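Local coordinates for probable sensor histidine kinase pdtas (Mycobacterium tuberculosis, PDB 2YKF) that probably senses nutrient deprivation in the cytosol by binding c-di-GMP, and autophosphorylates to signal to its partner response regulator PdtaR, at the interface of chains A and B. Sequence-based numbering; all coordinates share one arbitrary frame. Chains: chain A/B, Probable sensor histidine kinase pdtas.

The interface of chains A and B. Residues chain A 60, 62, 69, 71; chain B 197-198, 201.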
loop_
_atom_site.group_PDB
_atom_site.type_symbol
_atom_site.label_atom_id
_atom_site.label_comp_id
_atom_site.label_asym_id
_atom_site.label_seq_id
_atom_site.Cartn_x
_atom_site.Cartn_y
_atom_site.Cartn_z
ATOM N N ARG A 60 4.644 -7.834 -7.535
ATOM C CA ARG A 60 5.835 -7.328 -6.904
ATOM C C ARG A 60 5.555 -6.842 -5.494
ATOM O O ARG A 60 4.471 -6.365 -5.215
ATOM C CB ARG A 60 6.433 -6.163 -7.728
ATOM C CG ARG A 60 6.640 -6.544 -9.201
ATOM C CD ARG A 60 7.360 -5.412 -9.971
ATOM N NE ARG A 60 7.776 -5.991 -11.272
ATOM C CZ ARG A 60 7.046 -5.949 -12.365
ATOM N NH1 ARG A 60 5.856 -5.344 -12.346
ATOM N NH2 ARG A 60 7.514 -6.453 -13.499
ATOM N N ASN A 62 5.315 -4.186 -2.460
ATOM C CA ASN A 62 5.316 -2.750 -2.275
ATOM C C ASN A 62 6.218 -2.302 -1.163
ATOM O O ASN A 62 6.452 -1.116 -1.054
ATOM C CB ASN A 62 3.888 -2.230 -2.025
ATOM C CG ASN A 62 3.064 -2.236 -3.334
ATOM O OD1 ASN A 62 3.630 -2.249 -4.430
ATOM N ND2 ASN A 62 1.782 -2.194 -3.223
ATOM N N HIS A 69 12.065 -7.084 -13.100
ATOM C CA HIS A 69 11.760 -5.778 -13.676
ATOM C C HIS A 69 10.958 -5.944 -14.932
ATOM O O HIS A 69 10.233 -5.022 -15.324
ATOM C CB HIS A 69 13.054 -4.995 -13.967
ATOM C CG HIS A 69 13.741 -4.545 -12.738
ATOM N ND1 HIS A 69 13.514 -3.308 -12.173
ATOM C CD2 HIS A 69 14.578 -5.199 -11.901
ATOM C CE1 HIS A 69 14.199 -3.217 -11.045
ATOM N NE2 HIS A 69 14.855 -4.352 -10.861
ATOM N N ASP A 71 8.044 -7.930 -17.385
ATOM C CA ASP A 71 6.766 -8.575 -17.219
ATOM C C ASP A 71 6.857 -10.053 -17.602
ATOM O O ASP A 71 7.007 -10.376 -18.773
ATOM C CB ASP A 71 5.694 -7.881 -18.048
ATOM C CG ASP A 71 4.271 -8.387 -17.731
ATOM O OD1 ASP A 71 4.110 -9.397 -16.984
ATOM O OD2 ASP A 71 3.303 -7.779 -18.267
ATOM N N PRO B 197 7.677 -0.593 -13.259
ATOM C CA PRO B 197 7.360 -1.926 -13.750
ATOM C C PRO B 197 5.867 -2.286 -13.551
ATOM O O PRO B 197 5.213 -2.877 -14.454
ATOM C CB PRO B 197 8.284 -2.812 -12.871
ATOM C CG PRO B 197 9.548 -1.980 -12.812
ATOM C CD PRO B 197 8.940 -0.600 -12.495
ATOM N N ASN B 198 5.317 -1.944 -12.387
ATOM C CA ASN B 198 3.890 -2.229 -12.096
ATOM C C ASN B 198 2.934 -1.527 -13.002
ATOM O O ASN B 198 1.863 -2.076 -13.383
ATOM C CB ASN B 198 3.565 -1.906 -10.612
ATOM C CG ASN B 198 3.855 -3.092 -9.728
ATOM O OD1 ASN B 198 4.171 -4.182 -10.244
ATOM N ND2 ASN B 198 3.809 -2.897 -8.416
ATOM N N SER B 201 3.152 -3.381 -16.239
ATOM C CA SER B 201 2.365 -4.626 -16.003
ATOM C C SER B 201 0.852 -4.390 -16.192
ATOM O O SER B 201 0.217 -5.070 -16.985
ATOM C CB SER B 201 2.682 -5.220 -14.597
ATOM O OG SER B 201 3.956 -5.824 -14.742
HETATM O O HOH W 1 2.723 -6.326 -8.648
HETATM O O HOH W 2 6.444 -5.272 -16.065
#
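A:Arg60, in the loop that follows strand 53-59 of the GAF domain, reaches across to the N-terminal end of helix 197-205 in the PAS-like domain of the other chain, where B:Pro197, B:Asn198 and, one turn after the proline, B:Ser201 receive it. The contact thus joins the two kinds of sensing module between subunits, and the two-fold repeats it with the chains exchanged; this dimer may be the one formed in the cell. The arginine chain runs extended from CG to NE (chi2 -175°, chi3 168°), and its length carries the guanidinium to the helix start. There NH1 gives two hydrogen bonds: one to OD1 of B:Asn198 at 2.9 Å, whose amide offers a neutral carbonyl oxygen, the other to the small hydroxyl OG of B:Ser201 at 3.1 Å. Both acceptors lie near the guanidinium plane, so the pair fixes its rotation, although the donor sits 25° off the asparagine's carbonyl plane. N-H groups in a first helical turn have no helical carbonyl to meet, so proline loses nothing there; CB of B:Pro197 covers the centre of one guanidinium face, 3.4 Å from CZ of A:Arg60. Water 1 links the backbone N of A:Arg60 to B:Asn198 OD1, and water 2 joins A:Arg60 NH2 to the carbonyl O of B:Pro197 and to B:Ser201 OG. Nearby, the carboxylate of A:Asp71 approaches the serine, its CG 3.9 Å from B:Ser201 OG.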